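Leucyl-tRNA synthetase subunit alpha (Aquifex aeolicus, PDB 3O0A) charges tRNA(Leu) with leucine as part of leucyl-tRNA synthetase, and through this CP1 hydrolytic domain probably removes wrongly attached amino acids. Local coordinates at residues Lys180-Phe189 / Asp193-Trp204; Ile14-Pro25 / Val67-Leu75. All coordinates share one frame; numbering follows the deposited sequence.

How the contacts relate
Contact 1 and contact 2 lie on opposite sides of the chain's centre. Their centres are about 34 Å and their nearest atoms about 19 Å apart. They share no helix or strand. Both are partly buried, with L183, A197 and I201 (contact 1) and F20, C23 and I71 (contact 2) inside and the charged side chains more exposed. Contact 1 is local: three residues separate its segments, and it sets helix 194-207 against the chain just before it. Two hydrogen bonds between G181 and S194, apolar packing and an aromatic pair carry it. Contact 2 joins parts far apart in sequence, the loop after strand 6-13 and helix 64-74. A disulfide and an arginine gripping loop atoms hold it.

Contact 1: Lys180-Phe189 / Asp193-Trp204; sequences KGTLVNSDGF and DSETAKRKITEW
S194 N donates to G181 O at 2.9 Å, at the first turn of the helix. The bond bends to 142° at the hydrogen, and the donor is tilted from the carbonyl plane. G181 N returns a straighter bond to S194 OG, 3.0 Å long. The S194 hydroxyl can take it because OG sits between the backbone N and the carbonyl carbon (chi1 51°). The two residues are thus tied by a reciprocal pair of bonds. Next to them T182 and D193 form a single backbone bridge.

Further along, L183 turns one branch to the helix. L183 CD1 meets A197 CB at 3.6 Å and packs on I201 CD1, tip to tip. F189 completes the apolar row. I201 CG1 lies over one face of the F189 ring, 3.6 Å from its centroid and almost on the ring normal. The edge of F189 points at the face of W204 in an offset edge-to-face pair. The planes are 62° apart, and F189 CE2 comes within 3.5 Å of W204 CE3. A serine in place of F189 would probably leave I201 CG1 without its ring face and W204 without its edge partner.

L183 also touches V164 of the neighbouring strand 164-165. This is structural packing in the editing domain: the chain turns back after F189, and helix 194-207 then runs alongside in the same direction as 182-189.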
loop_
_atom_site.group_PDB
_atom_site.type_symbol
_atom_site.label_atom_id
_atom_site.label_comp_id
_atom_site.label_asym_id
_atom_site.label_seq_id
_atom_site.Cartn_x
_atom_site.Cartn_y
_atom_site.Cartn_z
ATOM N N LYS A 180 6.027 13.965 -14.404
ATOM C CA LYS A 180 4.947 14.892 -14.059
ATOM C C LYS A 180 3.797 14.822 -15.066
ATOM O O LYS A 180 3.976 14.387 -16.203
ATOM C CB LYS A 180 5.497 16.326 -13.960
ATOM C CG LYS A 180 6.598 16.489 -12.905
ATOM C CD LYS A 180 7.182 17.896 -12.858
ATOM C CE LYS A 180 8.480 17.909 -12.048
ATOM N NZ LYS A 180 9.146 19.247 -12.063
ATOM N N GLY A 181 2.613 15.254 -14.643
ATOM C CA GLY A 181 1.450 15.287 -15.524
ATOM C C GLY A 181 0.269 16.015 -14.914
ATOM O O GLY A 181 0.438 16.837 -14.021
ATOM N N THR A 182 -0.926 15.736 -15.420
ATOM C CA THR A 182 -2.143 16.261 -14.811
ATOM C C THR A 182 -2.954 15.089 -14.295
ATOM O O THR A 182 -2.956 14.000 -14.888
ATOM C CB THR A 182 -3.001 17.131 -15.766
ATOM O OG1 THR A 182 -3.447 16.344 -16.871
ATOM C CG2 THR A 182 -2.201 18.319 -16.288
ATOM N N LEU A 183 -3.634 15.302 -13.179
ATOM C CA LEU A 183 -4.341 14.201 -12.549
ATOM C C LEU A 183 -5.586 13.781 -13.302
ATOM O O LEU A 183 -6.305 14.608 -13.869
ATOM C CB LEU A 183 -4.702 14.520 -11.093
ATOM C CG LEU A 183 -3.576 14.683 -10.063
ATOM C CD1 LEU A 183 -4.153 14.467 -8.674
ATOM C CD2 LEU A 183 -2.387 13.783 -10.278
ATOM N N VAL A 184 -5.810 12.469 -13.291
ATOM C CA VAL A 184 -7.030 11.839 -13.776
ATOM C C VAL A 184 -7.394 10.777 -12.749
ATOM O O VAL A 184 -6.559 10.416 -11.918
ATOM C CB VAL A 184 -6.830 11.176 -15.161
ATOM C CG1 VAL A 184 -6.737 12.231 -16.261
ATOM C CG2 VAL A 184 -5.600 10.265 -15.154
ATOM N N ASN A 185 -8.627 10.274 -12.794
ATOM C CA ASN A 185 -9.086 9.252 -11.838
ATOM C C ASN A 185 -8.876 9.666 -10.374
ATOM O O ASN A 185 -8.712 8.818 -9.479
ATOM C CB ASN A 185 -8.428 7.889 -12.127
ATOM C CG ASN A 185 -9.053 7.183 -13.317
ATOM O OD1 ASN A 185 -10.272 7.197 -13.480
ATOM N ND2 ASN A 185 -8.222 6.561 -14.153
ATOM N N SER A 186 -8.888 10.974 -10.143
ATOM C CA SER A 186 -8.556 11.521 -8.839
ATOM C C SER A 186 -9.679 12.400 -8.302
ATOM O O SER A 186 -9.439 13.355 -7.562
ATOM C CB SER A 186 -7.229 12.276 -8.917
ATOM O OG SER A 186 -6.175 11.401 -9.291
ATOM N N ASP A 187 -10.914 12.056 -8.670
ATOM C CA ASP A 187 -12.097 12.756 -8.172
ATOM C C ASP A 187 -11.932 14.286 -8.223
ATOM O O ASP A 187 -11.680 14.847 -9.294
ATOM C CB ASP A 187 -12.430 12.272 -6.744
ATOM C CG ASP A 187 -12.771 10.787 -6.688
ATOM O OD1 ASP A 187 -13.131 10.200 -7.733
ATOM O OD2 ASP A 187 -12.679 10.201 -5.585
ATOM N N GLY A 188 -12.043 14.947 -7.067
ATOM C CA GLY A 188 -11.996 16.414 -6.988
ATOM C C GLY A 188 -10.681 17.085 -7.366
ATOM O O GLY A 188 -10.621 18.313 -7.522
ATOM N N PHE A 189 -9.628 16.284 -7.515
ATOM C CA PHE A 189 -8.304 16.791 -7.878
ATOM C C PHE A 189 -7.982 16.618 -9.362
ATOM O O PHE A 189 -6.891 16.977 -9.795
ATOM C CB PHE A 189 -7.228 16.115 -7.022
ATOM C CG PHE A 189 -7.451 16.278 -5.543
ATOM C CD1 PHE A 189 -6.994 17.412 -4.879
ATOM C CD2 PHE A 189 -8.138 15.305 -4.821
ATOM C CE1 PHE A 189 -7.204 17.562 -3.501
ATOM C CE2 PHE A 189 -8.366 15.454 -3.455
ATOM C CZ PHE A 189 -7.889 16.583 -2.799
ATOM N N ASP A 193 -2.115 19.943 -11.977
ATOM C CA ASP A 193 -0.728 19.565 -12.219
ATOM C C ASP A 193 -0.259 18.763 -11.026
ATOM O O ASP A 193 -0.599 19.076 -9.876
ATOM C CB ASP A 193 0.166 20.794 -12.412
ATOM C CG ASP A 193 -0.302 21.690 -13.548
ATOM O OD1 ASP A 193 -0.823 21.174 -14.567
ATOM O OD2 ASP A 193 -0.140 22.924 -13.426
ATOM N N SER A 194 0.510 17.717 -11.297
ATOM C CA SER A 194 0.815 16.731 -10.265
ATOM C C SER A 194 1.625 17.308 -9.106
ATOM O O SER A 194 1.420 16.912 -7.958
ATOM C CB SER A 194 1.466 15.479 -10.868
ATOM O OG SER A 194 2.570 15.793 -11.709
ATOM N N GLU A 195 2.512 18.267 -9.380
ATOM C CA GLU A 195 3.272 18.900 -8.290
ATOM C C GLU A 195 2.359 19.667 -7.326
ATOM O O GLU A 195 2.473 19.515 -6.105
ATOM C CB GLU A 195 4.422 19.782 -8.806
ATOM C CG GLU A 195 5.538 19.021 -9.526
ATOM C CD GLU A 195 6.121 17.874 -8.702
ATOM O OE1 GLU A 195 6.590 18.120 -7.566
ATOM O OE2 GLU A 195 6.109 16.725 -9.196
ATOM N N THR A 196 1.434 20.451 -7.879
ATOM C CA THR A 196 0.418 21.146 -7.079
ATOM C C THR A 196 -0.444 20.155 -6.289
ATOM O O THR A 196 -0.771 20.388 -5.116
ATOM C CB THR A 196 -0.479 22.026 -7.965
ATOM O OG1 THR A 196 0.333 22.980 -8.664
ATOM C CG2 THR A 196 -1.519 22.774 -7.120
ATOM N N ALA A 197 -0.794 19.048 -6.941
ATOM C CA ALA A 197 -1.623 18.010 -6.329
ATOM C C ALA A 197 -0.959 17.371 -5.112
ATOM O O ALA A 197 -1.650 16.947 -4.191
ATOM C CB ALA A 197 -1.974 16.939 -7.352
ATOM N N LYS A 198 0.372 17.288 -5.102
ATOM C CA LYS A 198 1.065 16.767 -3.917
ATOM C C LYS A 198 0.639 17.539 -2.673
ATOM O O LYS A 198 0.237 16.944 -1.678
ATOM C CB LYS A 198 2.588 16.825 -4.086
ATOM C CG LYS A 198 3.145 15.770 -5.006
ATOM C CD LYS A 198 4.648 15.953 -5.189
ATOM C CE LYS A 198 5.186 15.023 -6.273
ATOM N NZ LYS A 198 6.610 15.368 -6.574
ATOM N N ARG A 199 0.707 18.867 -2.745
ATOM C CA ARG A 199 0.317 19.726 -1.633
ATOM C C ARG A 199 -1.176 19.660 -1.322
ATOM O O ARG A 199 -1.569 19.535 -0.160
ATOM C CB ARG A 199 0.717 21.170 -1.937
ATOM C CG ARG A 199 0.332 22.182 -0.882
ATOM C CD ARG A 199 1.163 23.459 -1.027
ATOM N NE ARG A 199 0.729 24.331 -2.118
ATOM C CZ ARG A 199 1.223 24.335 -3.357
ATOM N NH1 ARG A 199 2.175 23.483 -3.727
ATOM N NH2 ARG A 199 0.747 25.198 -4.242
ATOM N N LYS A 200 -1.996 19.787 -2.360
ATOM C CA LYS A 200 -3.448 19.882 -2.169
ATOM C C LYS A 200 -3.990 18.585 -1.578
ATOM O O LYS A 200 -4.809 18.618 -0.652
ATOM C CB LYS A 200 -4.172 20.228 -3.482
ATOM C CG LYS A 200 -3.823 21.592 -4.090
ATOM C CD LYS A 200 -4.179 22.734 -3.165
ATOM C CE LYS A 200 -3.830 24.067 -3.827
ATOM N NZ LYS A 200 -4.315 25.172 -3.000
ATOM N N ILE A 201 -3.529 17.447 -2.093
ATOM C CA ILE A 201 -3.956 16.141 -1.570
ATOM C C ILE A 201 -3.467 15.922 -0.135
ATOM O O ILE A 201 -4.226 15.464 0.733
ATOM C CB ILE A 201 -3.544 14.969 -2.504
ATOM C CG1 ILE A 201 -4.394 15.036 -3.783
ATOM C CG2 ILE A 201 -3.672 13.607 -1.767
ATOM C CD1 ILE A 201 -3.924 14.161 -4.931
ATOM N N THR A 202 -2.215 16.280 0.118
ATOM C CA THR A 202 -1.650 16.106 1.448
ATOM C C THR A 202 -2.414 16.962 2.469
ATOM O O THR A 202 -2.744 16.472 3.551
ATOM C CB THR A 202 -0.131 16.406 1.506
ATOM O OG1 THR A 202 0.570 15.577 0.572
ATOM C CG2 THR A 202 0.406 16.075 2.883
ATOM N N GLU A 203 -2.707 18.215 2.130
ATOM C CA GLU A 203 -3.465 19.075 3.061
ATOM C C GLU A 203 -4.868 18.546 3.339
ATOM O O GLU A 203 -5.349 18.623 4.472
ATOM C CB GLU A 203 -3.555 20.529 2.585
ATOM C CG GLU A 203 -4.614 21.369 3.352
ATOM C CD GLU A 203 -4.248 21.710 4.809
ATOM O OE1 GLU A 203 -3.963 20.790 5.624
ATOM O OE2 GLU A 203 -4.277 22.919 5.143
ATOM N N TRP A 204 -5.522 18.031 2.300
ATOM C CA TRP A 204 -6.868 17.464 2.425
ATOM C C TRP A 204 -6.868 16.261 3.366
ATOM O O TRP A 204 -7.692 16.159 4.271
ATOM C CB TRP A 204 -7.371 17.065 1.040
ATOM C CG TRP A 204 -8.726 16.415 0.965
ATOM C CD1 TRP A 204 -9.936 16.933 1.361
ATOM C CD2 TRP A 204 -9.004 15.148 0.379
ATOM N NE1 TRP A 204 -10.950 16.035 1.080
ATOM C CE2 TRP A 204 -10.400 14.935 0.471
ATOM C CE3 TRP A 204 -8.204 14.158 -0.208
ATOM C CZ2 TRP A 204 -11.007 13.779 -0.009
ATOM C CZ3 TRP A 204 -8.817 13.000 -0.680
ATOM C CH2 TRP A 204 -10.205 12.832 -0.585
#

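Contact 2: Ile14-Pro25 / Val67-Leu75; sequences IEEPEKFLNCVP and VLACIGERL
C23 and C70 form a disulfide cross-link of the editing (CP1 hydrolytic) domain, tying the loop after strand 6-13 to one face of helix 64-74. C23 SG and C70 SG are 2.1 Å apart, with a chi3 of -65°. One helical turn on, R74 leans over the same loop. Its CG stands anti to the backbone N, and its chain then bends at chi2 and chi3, which brings the guanidinium to K19 O, N22 OD1 and C23 SG. NH1 and NH2 approach N22 OD1 end-on and share this one oxygen. R74 NH2 to N22 OD1 is 2.7 Å and lies in the carbonyl plane, on a lone pair. R74 NH1 to N22 OD1 is 2.9 Å and comes from above that plane. The amide and guanidinium planes are 89° apart. R74 NH1 also donates to K19 O at 2.9 Å, and C23 SG lies over one guanidinium face. Three bonds and the sulfur leave the group little freedom to turn.

F20 runs past R74 in the opposite direction, its ring plane only 12° from the guanidinium plane. F20 CE1 packs closely on R74 CG, at 3.3 Å. L75 CD2 meets F20 CZ, crossing at about a right angle. I71 CG2 touches both F20 CD1 and, tip to tip, I14 CD1. V67 spreads its two methyls: CG1 meets V24 CG1, and CG2 meets P25 CD. I14 and V24 also rest on L32 of helix 26-35. At the solvent edge a water accepts from K19 NZ at 3.0 Å and donates to R74 O at 2.6 Å.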
loop_
_atom_site.group_PDB
_atom_site.type_symbol
_atom_site.label_atom_id
_atom_site.label_comp_id
_atom_site.label_asym_id
_atom_site.label_seq_id
_atom_site.Cartn_x
_atom_site.Cartn_y
_atom_site.Cartn_z
ATOM N N ILE A 14 -12.689 -3.343 9.942
ATOM C CA ILE A 14 -13.089 -4.604 10.573
ATOM C C ILE A 14 -14.460 -4.422 11.219
ATOM O O ILE A 14 -14.573 -3.818 12.292
ATOM C CB ILE A 14 -12.048 -5.070 11.629
ATOM C CG1 ILE A 14 -10.656 -5.295 11.005
ATOM C CG2 ILE A 14 -12.539 -6.321 12.370
ATOM C CD1 ILE A 14 -10.591 -6.440 10.020
ATOM N N GLU A 15 -15.475 -4.961 10.547
ATOM C CA GLU A 15 -16.892 -4.788 10.894
ATOM C C GLU A 15 -17.285 -5.515 12.184
ATOM O O GLU A 15 -18.155 -5.053 12.937
ATOM C CB GLU A 15 -17.750 -5.269 9.714
ATOM C CG GLU A 15 -19.258 -5.299 9.939
ATOM C CD GLU A 15 -19.874 -3.910 10.036
ATOM O OE1 GLU A 15 -19.449 -3.004 9.279
ATOM O OE2 GLU A 15 -20.788 -3.729 10.869
ATOM N N GLU A 16 -16.640 -6.650 12.428
ATOM C CA GLU A 16 -16.942 -7.472 13.597
ATOM C C GLU A 16 -15.661 -7.722 14.409
ATOM O O GLU A 16 -15.102 -8.810 14.357
ATOM C CB GLU A 16 -17.569 -8.797 13.157
ATOM C CG GLU A 16 -18.949 -8.670 12.505
ATOM C CD GLU A 16 -19.654 -10.012 12.360
ATOM O OE1 GLU A 16 -19.091 -10.917 11.698
ATOM O OE2 GLU A 16 -20.764 -10.164 12.925
ATOM N N PRO A 17 -15.193 -6.707 15.165
ATOM C CA PRO A 17 -13.899 -6.834 15.852
ATOM C C PRO A 17 -13.754 -8.059 16.774
ATOM O O PRO A 17 -12.659 -8.624 16.853
ATOM C CB PRO A 17 -13.811 -5.540 16.670
ATOM C CG PRO A 17 -14.673 -4.574 15.932
ATOM C CD PRO A 17 -15.827 -5.405 15.448
ATOM N N GLU A 18 -14.831 -8.469 17.458
ATOM C CA GLU A 18 -14.765 -9.620 18.383
ATOM C C GLU A 18 -14.297 -10.909 17.700
ATOM O O GLU A 18 -13.610 -11.734 18.313
ATOM C CB GLU A 18 -16.108 -9.848 19.107
ATOM C CG GLU A 18 -16.510 -8.686 20.016
ATOM C CD GLU A 18 -17.169 -7.523 19.271
ATOM O OE1 GLU A 18 -17.318 -7.577 18.026
ATOM O OE2 GLU A 18 -17.552 -6.541 19.946
ATOM N N LYS A 19 -14.649 -11.063 16.426
ATOM C CA LYS A 19 -14.244 -12.229 15.629
ATOM C C LYS A 19 -12.735 -12.255 15.361
ATOM O O LYS A 19 -12.178 -13.308 15.035
ATOM C CB LYS A 19 -15.027 -12.225 14.305
ATOM C CG LYS A 19 -14.604 -13.230 13.232
ATOM C CD LYS A 19 -15.541 -13.126 12.009
ATOM C CE LYS A 19 -15.027 -13.909 10.802
ATOM N NZ LYS A 19 -16.076 -13.928 9.722
ATOM N N PHE A 20 -12.078 -11.102 15.523
ATOM C CA PHE A 20 -10.677 -10.965 15.178
ATOM C C PHE A 20 -9.755 -10.526 16.313
ATOM O O PHE A 20 -8.539 -10.394 16.104
ATOM C CB PHE A 20 -10.532 -10.008 13.991
ATOM C CG PHE A 20 -11.390 -10.377 12.835
ATOM C CD1 PHE A 20 -10.935 -11.263 11.866
ATOM C CD2 PHE A 20 -12.675 -9.848 12.725
ATOM C CE1 PHE A 20 -11.754 -11.603 10.792
ATOM C CE2 PHE A 20 -13.493 -10.180 11.662
ATOM C CZ PHE A 20 -13.023 -11.065 10.698
ATOM N N LEU A 21 -10.303 -10.347 17.513
ATOM C CA LEU A 21 -9.512 -9.823 18.639
ATOM C C LEU A 21 -8.262 -10.641 18.958
ATOM O O LEU A 21 -7.226 -10.083 19.354
ATOM C CB LEU A 21 -10.369 -9.709 19.907
ATOM C CG LEU A 21 -11.212 -8.446 20.034
ATOM C CD1 LEU A 21 -12.144 -8.582 21.243
ATOM C CD2 LEU A 21 -10.297 -7.206 20.162
ATOM N N ASN A 22 -8.333 -11.962 18.803
ATOM C CA ASN A 22 -7.146 -12.750 19.116
ATOM C C ASN A 22 -6.042 -12.688 18.049
ATOM O O ASN A 22 -4.959 -13.237 18.243
ATOM C CB ASN A 22 -7.496 -14.188 19.588
ATOM C CG ASN A 22 -7.884 -15.124 18.447
ATOM O OD1 ASN A 22 -7.725 -14.805 17.279
ATOM N ND2 ASN A 22 -8.341 -16.316 18.806
ATOM N N CYS A 23 -6.313 -11.980 16.950
ATOM C CA CYS A 23 -5.305 -11.710 15.922
ATOM C C CYS A 23 -4.455 -10.492 16.234
ATOM O O CYS A 23 -3.434 -10.290 15.594
ATOM C CB CYS A 23 -5.951 -11.474 14.568
ATOM S SG CYS A 23 -6.646 -12.970 13.887
ATOM N N VAL A 24 -4.906 -9.665 17.179
ATOM C CA VAL A 24 -4.292 -8.345 17.381
ATOM C C VAL A 24 -3.707 -8.198 18.784
ATOM O O VAL A 24 -4.281 -8.703 19.758
ATOM C CB VAL A 24 -5.261 -7.164 17.072
ATOM C CG1 VAL A 24 -6.001 -7.376 15.725
ATOM C CG2 VAL A 24 -6.271 -6.989 18.175
ATOM N N PRO A 25 -2.549 -7.522 18.887
ATOM C CA PRO A 25 -1.983 -7.278 20.214
ATOM C C PRO A 25 -2.752 -6.206 20.959
ATOM O O PRO A 25 -3.454 -5.397 20.346
ATOM C CB PRO A 25 -0.575 -6.777 19.911
ATOM C CG PRO A 25 -0.693 -6.114 18.577
ATOM C CD PRO A 25 -1.720 -6.938 17.815
ATOM N N VAL A 67 -0.264 -10.082 12.114
ATOM C CA VAL A 67 -1.579 -9.618 12.528
ATOM C C VAL A 67 -2.564 -9.706 11.357
ATOM O O VAL A 67 -3.638 -10.312 11.475
ATOM C CB VAL A 67 -1.522 -8.164 13.076
ATOM C CG1 VAL A 67 -2.930 -7.671 13.404
ATOM C CG2 VAL A 67 -0.626 -8.096 14.312
ATOM N N LEU A 68 -2.196 -9.096 10.230
ATOM C CA LEU A 68 -3.080 -9.073 9.059
ATOM C C LEU A 68 -3.260 -10.434 8.410
ATOM O O LEU A 68 -4.354 -10.750 7.926
ATOM C CB LEU A 68 -2.598 -8.033 8.044
ATOM C CG LEU A 68 -2.608 -6.599 8.561
ATOM C CD1 LEU A 68 -2.015 -5.717 7.453
ATOM C CD2 LEU A 68 -4.021 -6.140 8.982
ATOM N N ALA A 69 -2.210 -11.253 8.414
ATOM C CA ALA A 69 -2.334 -12.633 7.908
ATOM C C ALA A 69 -3.301 -13.474 8.769
ATOM O O ALA A 69 -4.071 -14.305 8.249
ATOM C CB ALA A 69 -0.951 -13.296 7.811
ATOM N N CYS A 70 -3.284 -13.229 10.078
ATOM C CA CYS A 70 -4.202 -13.915 10.993
ATOM C C CYS A 70 -5.630 -13.550 10.616
ATOM O O CYS A 70 -6.504 -14.418 10.520
ATOM C CB CYS A 70 -3.910 -13.504 12.441
ATOM S SG CYS A 70 -4.994 -14.259 13.683
ATOM N N ILE A 71 -5.851 -12.260 10.382
ATOM C CA ILE A 71 -7.162 -11.772 9.947
ATOM C C ILE A 71 -7.555 -12.336 8.575
ATOM O O ILE A 71 -8.674 -12.793 8.401
ATOM C CB ILE A 71 -7.231 -10.235 9.990
ATOM C CG1 ILE A 71 -7.112 -9.770 11.458
ATOM C CG2 ILE A 71 -8.525 -9.740 9.332
ATOM C CD1 ILE A 71 -6.907 -8.251 11.640
ATOM N N GLY A 72 -6.613 -12.351 7.634
ATOM C CA GLY A 72 -6.872 -12.857 6.279
ATOM C C GLY A 72 -7.174 -14.341 6.279
ATOM O O GLY A 72 -8.011 -14.817 5.499
ATOM N N GLU A 73 -6.528 -15.084 7.165
ATOM C CA GLU A 73 -6.894 -16.497 7.354
ATOM C C GLU A 73 -8.321 -16.617 7.891
ATOM O O GLU A 73 -9.126 -17.449 7.412
ATOM C CB GLU A 73 -5.903 -17.183 8.305
ATOM C CG GLU A 73 -6.319 -18.617 8.678
ATOM C CD GLU A 73 -5.425 -19.210 9.728
ATOM O OE1 GLU A 73 -5.549 -18.814 10.905
ATOM O OE2 GLU A 73 -4.609 -20.100 9.387
ATOM N N ARG A 74 -8.635 -15.780 8.874
ATOM C CA ARG A 74 -9.935 -15.760 9.565
ATOM C C ARG A 74 -11.059 -15.445 8.560
ATOM O O ARG A 74 -12.154 -16.000 8.651
ATOM C CB ARG A 74 -9.871 -14.733 10.711
ATOM C CG ARG A 74 -11.035 -14.707 11.728
ATOM C CD ARG A 74 -10.964 -15.740 12.809
ATOM N NE ARG A 74 -9.632 -16.071 13.320
ATOM C CZ ARG A 74 -9.190 -15.768 14.539
ATOM N NH1 ARG A 74 -9.966 -15.098 15.388
ATOM N NH2 ARG A 74 -7.970 -16.140 14.912
ATOM N N LEU A 75 -10.755 -14.602 7.571
ATOM C CA LEU A 75 -11.672 -14.267 6.467
ATOM C C LEU A 75 -11.748 -15.319 5.346
ATOM O O LEU A 75 -12.619 -15.230 4.466
ATOM C CB LEU A 75 -11.280 -12.912 5.851
ATOM C CG LEU A 75 -11.397 -11.658 6.726
ATOM C CD1 LEU A 75 -10.794 -10.443 6.028
ATOM C CD2 LEU A 75 -12.864 -11.403 7.109
HETATM O O HOH W 1 -14.654 -15.903 7.909
#